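Local coordinates for fucolectin-related protein (Streptococcus pneumoniae, PDB 2WMF) that hydrolyses host carbohydrate antigens, probably of blood-group type, as a family 98 glycoside hydrolase, represented here by its catalytic module, at residues Trp245-Lys250 against Asn437-Lys442; Thr258-Asp263 against Ala490-Ser495; Arg265-Glu270 against Lys506-Leu511. One frame throughout, in Å; residues are numbered along the deposited sequence.

Contact 1: residues Trp245-Lys250 against Asn437-Lys442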
loop_
_atom_site.group_PDB
_atom_site.type_symbol
_atom_site.label_atom_id
_atom_site.label_comp_id
_atom_site.label_asym_id
_atom_site.label_seq_id
_atom_site.Cartn_x
_atom_site.Cartn_y
_atom_site.Cartn_z
ATOM N N TRP A 245 -10.574 -6.143 2.314
ATOM C CA TRP A 245 -11.990 -5.965 2.684
ATOM C C TRP A 245 -12.678 -4.958 1.751
ATOM O O TRP A 245 -13.914 -4.950 1.648
ATOM C CB TRP A 245 -12.155 -5.509 4.144
ATOM C CG TRP A 245 -12.136 -6.577 5.193
ATOM C CD1 TRP A 245 -11.108 -6.905 6.032
ATOM C CD2 TRP A 245 -13.237 -7.413 5.569
ATOM N NE1 TRP A 245 -11.489 -7.905 6.883
ATOM C CE2 TRP A 245 -12.802 -8.219 6.652
ATOM C CE3 TRP A 245 -14.543 -7.547 5.118
ATOM C CZ2 TRP A 245 -13.622 -9.191 7.254
ATOM C CZ3 TRP A 245 -15.375 -8.500 5.736
ATOM C CH2 TRP A 245 -14.890 -9.316 6.782
ATOM N N LYS A 246 -11.912 -4.094 1.069
ATOM C CA LYS A 246 -12.547 -3.204 0.050
ATOM C C LYS A 246 -13.386 -4.030 -0.955
ATOM O O LYS A 246 -14.436 -3.540 -1.468
ATOM C CB LYS A 246 -11.534 -2.316 -0.665
ATOM C CG LYS A 246 -10.656 -2.994 -1.735
ATOM C CD LYS A 246 -9.832 -1.993 -2.530
ATOM C CE LYS A 246 -8.872 -1.188 -1.684
ATOM N NZ LYS A 246 -7.852 -1.987 -0.943
ATOM N N TRP A 247 -12.902 -5.229 -1.266
ATOM C CA TRP A 247 -13.546 -6.072 -2.270
ATOM C C TRP A 247 -14.980 -6.431 -1.786
ATOM O O TRP A 247 -15.965 -6.375 -2.554
ATOM C CB TRP A 247 -12.692 -7.315 -2.585
ATOM C CG TRP A 247 -12.900 -7.918 -3.939
ATOM C CD1 TRP A 247 -13.586 -9.043 -4.214
ATOM C CD2 TRP A 247 -12.368 -7.458 -5.188
ATOM N NE1 TRP A 247 -13.534 -9.342 -5.569
ATOM C CE2 TRP A 247 -12.818 -8.348 -6.195
ATOM C CE3 TRP A 247 -11.538 -6.385 -5.557
ATOM C CZ2 TRP A 247 -12.432 -8.211 -7.536
ATOM C CZ3 TRP A 247 -11.187 -6.248 -6.891
ATOM C CH2 TRP A 247 -11.638 -7.133 -7.858
ATOM N N TRP A 248 -15.083 -6.751 -0.502
ATOM C CA TRP A 248 -16.380 -7.014 0.197
ATOM C C TRP A 248 -17.230 -5.750 0.257
ATOM O O TRP A 248 -18.430 -5.785 -0.019
ATOM C CB TRP A 248 -16.091 -7.525 1.603
ATOM C CG TRP A 248 -17.314 -7.863 2.407
ATOM C CD1 TRP A 248 -17.997 -9.054 2.422
ATOM C CD2 TRP A 248 -17.975 -7.000 3.317
ATOM N NE1 TRP A 248 -19.060 -8.964 3.298
ATOM C CE2 TRP A 248 -19.056 -7.717 3.865
ATOM C CE3 TRP A 248 -17.753 -5.683 3.743
ATOM C CZ2 TRP A 248 -19.918 -7.170 4.795
ATOM C CZ3 TRP A 248 -18.619 -5.142 4.691
ATOM C CH2 TRP A 248 -19.701 -5.889 5.194
ATOM N N GLU A 249 -16.616 -4.610 0.572
ATOM C CA GLU A 249 -17.361 -3.334 0.654
ATOM C C GLU A 249 -18.036 -2.991 -0.697
ATOM O O GLU A 249 -19.139 -2.429 -0.722
ATOM C CB GLU A 249 -16.439 -2.200 1.101
ATOM C CG GLU A 249 -15.910 -2.332 2.552
ATOM C CD GLU A 249 -16.939 -1.999 3.633
ATOM O OE1 GLU A 249 -18.062 -1.526 3.294
ATOM O OE2 GLU A 249 -16.573 -2.210 4.846
ATOM N N LYS A 250 -17.346 -3.315 -1.794
ATOM C CA LYS A 250 -17.829 -3.093 -3.183
ATOM C C LYS A 250 -18.879 -4.092 -3.640
ATOM O O LYS A 250 -19.455 -3.936 -4.747
ATOM C CB LYS A 250 -16.641 -3.142 -4.147
ATOM C CG LYS A 250 -15.701 -1.969 -3.977
ATOM C CD LYS A 250 -16.274 -0.609 -4.380
ATOM C CE LYS A 250 -16.518 -0.402 -5.863
ATOM N NZ LYS A 250 -17.113 0.965 -6.145
ATOM N N ASN A 437 -7.947 -1.217 -14.763
ATOM C CA ASN A 437 -9.264 -1.854 -14.596
ATOM C C ASN A 437 -9.314 -2.827 -13.402
ATOM O O ASN A 437 -8.712 -3.908 -13.436
ATOM C CB ASN A 437 -9.623 -2.596 -15.886
ATOM C CG ASN A 437 -9.934 -1.675 -17.041
ATOM O OD1 ASN A 437 -10.408 -0.552 -16.862
ATOM N ND2 ASN A 437 -9.643 -2.159 -18.269
ATOM N N ALA A 438 -10.026 -2.422 -12.335
ATOM C CA ALA A 438 -10.045 -3.231 -11.102
ATOM C C ALA A 438 -10.833 -4.521 -11.279
ATOM O O ALA A 438 -10.424 -5.593 -10.783
ATOM C CB ALA A 438 -10.610 -2.424 -9.884
ATOM N N ASN A 439 -12.007 -4.429 -11.933
ATOM C CA ASN A 439 -12.879 -5.625 -11.979
ATOM C C ASN A 439 -13.696 -5.737 -13.277
ATOM O O ASN A 439 -14.800 -6.283 -13.272
ATOM C CB ASN A 439 -13.810 -5.641 -10.780
ATOM C CG ASN A 439 -14.305 -7.070 -10.415
ATOM O OD1 ASN A 439 -13.620 -8.098 -10.666
ATOM N ND2 ASN A 439 -15.504 -7.139 -9.791
ATOM N N ILE A 440 -13.092 -5.270 -14.367
ATOM C CA ILE A 440 -13.615 -5.337 -15.725
ATOM C C ILE A 440 -12.516 -5.964 -16.581
ATOM O O ILE A 440 -11.383 -5.508 -16.520
ATOM C CB ILE A 440 -13.974 -3.951 -16.219
ATOM C CG1 ILE A 440 -15.244 -3.485 -15.523
ATOM C CG2 ILE A 440 -14.080 -3.975 -17.748
ATOM C CD1 ILE A 440 -16.504 -4.015 -16.107
ATOM N N ASN A 441 -12.845 -6.963 -17.387
ATOM C CA ASN A 441 -11.873 -7.745 -18.072
ATOM C C ASN A 441 -11.541 -7.196 -19.457
ATOM O O ASN A 441 -11.969 -7.735 -20.481
ATOM C CB ASN A 441 -12.330 -9.231 -18.143
ATOM C CG ASN A 441 -11.225 -10.141 -18.639
ATOM O OD1 ASN A 441 -10.054 -9.733 -18.712
ATOM N ND2 ASN A 441 -11.582 -11.384 -18.945
ATOM N N LYS A 442 -10.762 -6.108 -19.482
ATOM C CA LYS A 442 -10.416 -5.393 -20.708
ATOM C C LYS A 442 -8.949 -4.978 -20.675
ATOM O O LYS A 442 -8.467 -4.503 -19.662
ATOM C CB LYS A 442 -11.309 -4.157 -20.942
ATOM C CG LYS A 442 -12.782 -4.509 -21.211
ATOM C CD LYS A 442 -13.051 -5.103 -22.611
ATOM C CE LYS A 442 -14.381 -5.840 -22.657
ATOM N NZ LYS A 442 -14.586 -6.485 -24.011
#
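The six-membered ring of W247 meets the loop at A438 and N439 through its outer carbons alone, a small contact that buries 116 Å² and has no hydrogen bond between the two segments. The packing sets aromatic carbons against two oxygens and against the carbon of the N439 amide. A438 O lies at the indole edge, in the ring plane, 3.5 Å from W247 CH2, whereas N439 OD1 comes obliquely to within 3.3 Å of W247 CZ2. The N439 amide and the indole are turned 63° against each other. With CG anti to the backbone N (chi1 -155°), the indole of W247 reaches out from the helix toward the loop.

The polar bonds run to residues outside the two segments. A438 O accepts from H465 NE2, N439 OD1 from the backbone N of F256, and W247 NE1 donates to T253 O, so both oxygens beside the ring already have partners. Within the loop, N437 ND2 bonds K442 O at 3.0 Å; the acceptor lies in the amide plane, and the bond ties the two ends of 437-442 together.

Helix 245-249 follows barrel strand 237-243, while 437-442 joins strands 430-434 and 444-449 of two different antiparallel sheets. M274 of helix 272-283 touches both W247 and A438, placing that barrel helix beside the junction.

Contact 2: residues Thr258-Asp263 against Ala490-Ser495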
loop_
_atom_site.group_PDB
_atom_site.type_symbol
_atom_site.label_atom_id
_atom_site.label_comp_id
_atom_site.label_asym_id
_atom_site.label_seq_id
_atom_site.Cartn_x
_atom_site.Cartn_y
_atom_site.Cartn_z
ATOM N N THR A 258 -20.515 -10.771 -11.561
ATOM C CA THR A 258 -21.637 -9.961 -11.052
ATOM C C THR A 258 -22.784 -10.897 -10.625
ATOM O O THR A 258 -22.844 -12.070 -11.026
ATOM C CB THR A 258 -22.170 -8.956 -12.074
ATOM O OG1 THR A 258 -22.749 -9.680 -13.171
ATOM C CG2 THR A 258 -21.075 -8.025 -12.593
ATOM N N GLY A 259 -23.629 -10.363 -9.760
ATOM C CA GLY A 259 -24.843 -11.051 -9.346
ATOM C C GLY A 259 -24.742 -12.115 -8.280
ATOM O O GLY A 259 -25.722 -12.826 -8.010
ATOM N N ARG A 260 -23.594 -12.221 -7.624
ATOM C CA ARG A 260 -23.442 -13.100 -6.465
ATOM C C ARG A 260 -23.375 -12.319 -5.163
ATOM O O ARG A 260 -22.722 -11.274 -5.091
ATOM C CB ARG A 260 -22.176 -13.951 -6.580
ATOM C CG ARG A 260 -22.073 -15.034 -5.489
ATOM C CD ARG A 260 -20.710 -15.664 -5.389
ATOM N NE ARG A 260 -20.401 -16.423 -6.578
ATOM C CZ ARG A 260 -20.837 -17.664 -6.802
ATOM N NH1 ARG A 260 -21.576 -18.303 -5.905
ATOM N NH2 ARG A 260 -20.508 -18.293 -7.925
ATOM N N ALA A 261 -24.010 -12.870 -4.129
ATOM C CA ALA A 261 -23.963 -12.294 -2.781
ATOM C C ALA A 261 -22.512 -12.313 -2.273
ATOM O O ALA A 261 -21.830 -13.337 -2.330
ATOM C CB ALA A 261 -24.880 -13.057 -1.827
ATOM N N ARG A 262 -22.084 -11.177 -1.750
ATOM C CA ARG A 262 -20.771 -11.123 -1.054
ATOM C C ARG A 262 -20.758 -11.980 0.211
ATOM O O ARG A 262 -21.798 -12.256 0.839
ATOM C CB ARG A 262 -20.394 -9.698 -0.700
ATOM C CG ARG A 262 -21.265 -9.113 0.424
ATOM C CD ARG A 262 -20.969 -7.675 0.668
ATOM N NE ARG A 262 -21.914 -7.097 1.628
ATOM C CZ ARG A 262 -21.797 -5.886 2.169
ATOM N NH1 ARG A 262 -20.773 -5.115 1.881
ATOM N NH2 ARG A 262 -22.701 -5.435 3.024
ATOM N N ASP A 263 -19.562 -12.383 0.600
ATOM C CA ASP A 263 -19.322 -12.947 1.922
ATOM C C ASP A 263 -17.829 -12.836 2.259
ATOM O O ASP A 263 -17.114 -12.080 1.564
ATOM C CB ASP A 263 -19.950 -14.365 2.133
ATOM C CG ASP A 263 -19.403 -15.450 1.223
ATOM O OD1 ASP A 263 -18.182 -15.465 0.916
ATOM O OD2 ASP A 263 -20.229 -16.323 0.812
ATOM N N ALA A 490 -12.765 -21.968 -7.351
ATOM C CA ALA A 490 -12.941 -23.088 -6.413
ATOM C C ALA A 490 -13.468 -22.613 -5.042
ATOM O O ALA A 490 -14.388 -23.199 -4.464
ATOM C CB ALA A 490 -11.665 -23.883 -6.251
ATOM N N MET A 491 -12.893 -21.523 -4.533
ATOM C CA MET A 491 -13.277 -21.040 -3.232
ATOM C C MET A 491 -14.762 -20.610 -3.261
ATOM O O MET A 491 -15.550 -20.896 -2.322
ATOM C CB MET A 491 -12.372 -19.858 -2.835
ATOM C CG MET A 491 -12.743 -19.222 -1.504
ATOM S SD MET A 491 -11.628 -17.867 -1.082
ATOM C CE MET A 491 -11.890 -16.814 -2.535
ATOM N N TRP A 492 -15.156 -19.949 -4.353
ATOM C CA TRP A 492 -16.535 -19.457 -4.493
ATOM C C TRP A 492 -17.534 -20.573 -4.701
ATOM O O TRP A 492 -18.719 -20.338 -4.482
ATOM C CB TRP A 492 -16.633 -18.386 -5.587
ATOM C CG TRP A 492 -16.149 -17.051 -5.093
ATOM C CD1 TRP A 492 -14.960 -16.427 -5.377
ATOM C CD2 TRP A 492 -16.823 -16.221 -4.138
ATOM N NE1 TRP A 492 -14.879 -15.239 -4.675
ATOM C CE2 TRP A 492 -16.011 -15.097 -3.909
ATOM C CE3 TRP A 492 -18.049 -16.318 -3.472
ATOM C CZ2 TRP A 492 -16.366 -14.100 -3.023
ATOM C CZ3 TRP A 492 -18.401 -15.328 -2.595
ATOM C CH2 TRP A 492 -17.573 -14.199 -2.407
ATOM N N ALA A 493 -17.059 -21.751 -5.122
ATOM C CA ALA A 493 -17.922 -22.931 -5.358
ATOM C C ALA A 493 -18.270 -23.723 -4.099
ATOM O O ALA A 493 -19.154 -24.578 -4.137
ATOM C CB ALA A 493 -17.316 -23.850 -6.488
ATOM N N LEU A 494 -17.611 -23.435 -2.984
ATOM C CA LEU A 494 -17.787 -24.211 -1.770
ATOM C C LEU A 494 -19.173 -24.001 -1.189
ATOM O O LEU A 494 -19.688 -22.888 -1.218
ATOM C CB LEU A 494 -16.770 -23.758 -0.696
ATOM C CG LEU A 494 -15.278 -23.829 -1.002
ATOM C CD1 LEU A 494 -14.476 -23.300 0.235
ATOM C CD2 LEU A 494 -14.890 -25.244 -1.316
ATOM N N SER A 495 -19.733 -25.057 -0.613
ATOM C CA SER A 495 -20.933 -24.951 0.206
ATOM C C SER A 495 -20.593 -24.400 1.583
ATOM O O SER A 495 -19.481 -24.604 2.079
ATOM C CB SER A 495 -21.542 -26.352 0.380
ATOM O OG SER A 495 -22.001 -26.873 -0.842
#
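R260 sets its CD methylene against the six-membered ring of W492, with R260 CD 3.3 Å from W492 CE3. The approach is oblique, and the two side chains run past each other in opposite directions, their guanidinium and indole planes 29° apart. A bend at chi3 (-66°) turns the head group over the end of helix 489-493, where W492 O lies above one guanidinium face, 3.8 Å from R260 NH1. This is packing of a carbonyl on a flat cation; the directed polar partner of R260 is E257, whose OE1 forms a salt bridge with R260 NE.

On the opposite side of the indole plane lies D263, so that the six-membered ring is held between the R260 methylene and a carboxylate. D263 OD1 sits 3.5 Å from W492 CZ3, again obliquely, and the carboxylate is inclined only 16° to the indole. The aspartate is held by R265 NH2, which forms a salt bridge with D263 OD2. On the R260 side of the ring the backbone also approaches, A261 O lying 4.0 Å from W492 CZ3.

The contact joins two regions of the chain: 258-263 belongs to the loop between helix 245-249, which follows the seventh strand of the (beta/alpha)8 barrel, and helix 272-283, and W492 stands near the end of a short helix in the C-terminal part of the protein. There the backbone turns with A493 N bonded to A490 O at 3.1 Å, and R265 NH1 bonds both M491 O and L494 O.

R265 and S266 also touch the ring. The pyrrole side of the indole is engaged as well, W492 NE1 donating to S269 OG.

Contact 3: residues Arg265-Glu270 against Lys506-Leu511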
loop_
_atom_site.group_PDB
_atom_site.type_symbol
_atom_site.label_atom_id
_atom_site.label_comp_id
_atom_site.label_asym_id
_atom_site.label_seq_id
_atom_site.Cartn_x
_atom_site.Cartn_y
_atom_site.Cartn_z
ATOM N N ARG A 265 -15.477 -14.634 1.671
ATOM C CA ARG A 265 -14.632 -15.010 0.548
ATOM C C ARG A 265 -14.225 -13.774 -0.304
ATOM O O ARG A 265 -13.212 -13.793 -1.014
ATOM C CB ARG A 265 -15.329 -16.086 -0.260
ATOM C CG ARG A 265 -15.407 -17.380 0.469
ATOM C CD ARG A 265 -16.157 -18.441 -0.294
ATOM N NE ARG A 265 -17.594 -18.179 -0.275
ATOM C CZ ARG A 265 -18.527 -19.079 -0.614
ATOM N NH1 ARG A 265 -18.174 -20.258 -1.082
ATOM N NH2 ARG A 265 -19.812 -18.770 -0.508
ATOM N N SER A 266 -15.026 -12.717 -0.248
ATOM C CA SER A 266 -14.706 -11.463 -0.930
ATOM C C SER A 266 -13.376 -10.874 -0.474
ATOM O O SER A 266 -12.626 -10.304 -1.286
ATOM C CB SER A 266 -15.862 -10.447 -0.793
ATOM O OG SER A 266 -17.099 -10.959 -1.304
ATOM N N TYR A 267 -13.035 -11.002 0.811
ATOM C CA TYR A 267 -11.748 -10.424 1.230
ATOM C C TYR A 267 -10.551 -11.258 0.769
ATOM O O TYR A 267 -9.388 -10.830 0.895
ATOM C CB TYR A 267 -11.690 -10.121 2.727
ATOM C CG TYR A 267 -11.713 -11.261 3.723
ATOM C CD1 TYR A 267 -10.818 -12.333 3.650
ATOM C CD2 TYR A 267 -12.550 -11.188 4.866
ATOM C CE1 TYR A 267 -10.826 -13.349 4.631
ATOM C CE2 TYR A 267 -12.545 -12.192 5.854
ATOM C CZ TYR A 267 -11.698 -13.271 5.742
ATOM O OH TYR A 267 -11.672 -14.224 6.755
ATOM N N ALA A 268 -10.836 -12.453 0.217
ATOM C CA ALA A 268 -9.821 -13.325 -0.363
ATOM C C ALA A 268 -9.871 -13.331 -1.898
ATOM O O ALA A 268 -9.307 -14.221 -2.552
ATOM C CB ALA A 268 -9.949 -14.777 0.242
ATOM N N SER A 269 -10.489 -12.278 -2.460
ATOM C CA SER A 269 -10.732 -12.201 -3.878
ATOM C C SER A 269 -10.140 -10.988 -4.631
ATOM O O SER A 269 -10.201 -10.924 -5.850
ATOM C CB SER A 269 -12.230 -12.338 -4.166
ATOM O OG SER A 269 -12.720 -13.610 -3.733
ATOM N N GLU A 270 -9.542 -10.035 -3.921
ATOM C CA GLU A 270 -8.826 -8.948 -4.622
ATOM C C GLU A 270 -7.598 -9.580 -5.315
ATOM O O GLU A 270 -6.796 -10.253 -4.636
ATOM C CB GLU A 270 -8.363 -7.868 -3.657
ATOM C CG GLU A 270 -7.576 -6.779 -4.388
ATOM C CD GLU A 270 -7.221 -5.530 -3.612
ATOM O OE1 GLU A 270 -7.833 -5.256 -2.574
ATOM O OE2 GLU A 270 -6.300 -4.796 -4.129
ATOM N N LYS A 506 -16.218 -19.551 14.207
ATOM C CA LYS A 506 -15.755 -20.814 13.623
ATOM C C LYS A 506 -15.810 -20.866 12.091
ATOM O O LYS A 506 -14.935 -21.450 11.448
ATOM C CB LYS A 506 -16.566 -22.008 14.221
ATOM C CG LYS A 506 -18.047 -22.017 13.860
ATOM C CD LYS A 506 -18.776 -23.250 14.457
ATOM C CE LYS A 506 -20.064 -23.531 13.684
ATOM N NZ LYS A 506 -21.165 -23.863 14.601
ATOM N N GLU A 507 -16.822 -20.238 11.490
ATOM C CA GLU A 507 -16.942 -20.245 10.038
ATOM C C GLU A 507 -15.732 -19.574 9.389
ATOM O O GLU A 507 -15.277 -20.007 8.328
ATOM C CB GLU A 507 -18.234 -19.561 9.555
ATOM C CG GLU A 507 -19.510 -20.338 9.917
ATOM C CD GLU A 507 -20.065 -20.059 11.310
ATOM O OE1 GLU A 507 -19.452 -19.337 12.183
ATOM O OE2 GLU A 507 -21.192 -20.602 11.544
ATOM N N GLU A 508 -15.232 -18.521 10.041
ATOM C CA GLU A 508 -14.060 -17.812 9.519
ATOM C C GLU A 508 -12.856 -18.731 9.598
ATOM O O GLU A 508 -11.997 -18.779 8.665
ATOM C CB GLU A 508 -13.819 -16.466 10.225
ATOM C CG GLU A 508 -12.565 -15.761 9.640
ATOM C CD GLU A 508 -12.424 -14.336 10.086
ATOM O OE1 GLU A 508 -12.395 -14.114 11.315
ATOM O OE2 GLU A 508 -12.340 -13.430 9.221
ATOM N N LEU A 509 -12.740 -19.464 10.707
ATOM C CA LEU A 509 -11.649 -20.448 10.813
ATOM C C LEU A 509 -11.751 -21.565 9.764
ATOM O O LEU A 509 -10.741 -21.976 9.231
ATOM C CB LEU A 509 -11.566 -21.030 12.208
ATOM C CG LEU A 509 -11.227 -20.097 13.342
ATOM C CD1 LEU A 509 -11.202 -20.917 14.651
ATOM C CD2 LEU A 509 -9.864 -19.378 13.083
ATOM N N GLU A 510 -12.971 -22.016 9.437
ATOM C CA GLU A 510 -13.165 -22.998 8.355
ATOM C C GLU A 510 -12.596 -22.495 7.045
ATOM O O GLU A 510 -11.860 -23.226 6.334
ATOM C CB GLU A 510 -14.651 -23.442 8.184
ATOM C CG GLU A 510 -14.859 -24.313 6.903
ATOM C CD GLU A 510 -16.327 -24.590 6.515
ATOM O OE1 GLU A 510 -16.542 -25.127 5.392
ATOM O OE2 GLU A 510 -17.248 -24.240 7.297
ATOM N N LEU A 511 -12.912 -21.230 6.716
ATOM C CA LEU A 511 -12.361 -20.618 5.508
ATOM C C LEU A 511 -10.827 -20.590 5.552
ATOM O O LEU A 511 -10.163 -20.933 4.574
ATOM C CB LEU A 511 -12.907 -19.201 5.299
ATOM C CG LEU A 511 -12.438 -18.444 4.065
ATOM C CD1 LEU A 511 -12.669 -19.273 2.764
ATOM C CD2 LEU A 511 -13.070 -17.022 3.980
HETATM O O HOH W 1 -10.417 -16.745 7.304
#
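Residues R265-Y267 have helical backbone angles without the regular helical bonds, and R265 CA passes 7.8 Å from L511 CA of helix 506-517. R265 O accepts from A268 N and, at 2.8 Å, from S269 OG, the two donors reaching opposite faces of the carbonyl plane.

Across the contact, Y267 OH donates to E508 OE2 at 2.7 Å. It meets the anti side of the carboxylate, 16° out of its plane, and the two side chains cross at about a right angle. E508 starts with CG anti to the backbone N (chi1 180°) and stays extended beyond it, which carries the carboxylate out to the phenol. A water donates both to Y267 OH and to E508 O, at 2.9 Å from each, linking the phenol to the helix backbone as well. Beside this polar cluster L511 supplies the apolar part: its CD1 lies 4.0 Å from R265 CG, and its CD2 is 4.4 Å from Y267 CE1. W245 packs edge-to-face with the tyrosine ring.

E508 OE1 accepts from W504 N and W54 NE1, so the buried carboxylate has three donors in all. Such a set would be expected to favour its ionised form, while the water's donation satisfies the phenol oxygen as acceptor.

How the contacts relate
All three contacts join one continuous part of the barrel, 245-270, to the C-terminal region. Contacts 2 and 3 are nearest, their centres about 11 Å apart; contact 1 lies about 14 Å from contact 2 and 17 Å from contact 3, centre to centre. R265 and S269 of contact 3 bond the helix of contact 2, and W492 CZ2 packs 3.4 Å from S266 N. Contacts 1 and 2 meet where R262 NH1 lies 3.1 Å from W248 O, while W247 CB packs on S266 O at 3.3 Å between contacts 1 and 3. Active sites of such barrels lie at the C-terminal strand ends, from one of which 245-270 departs.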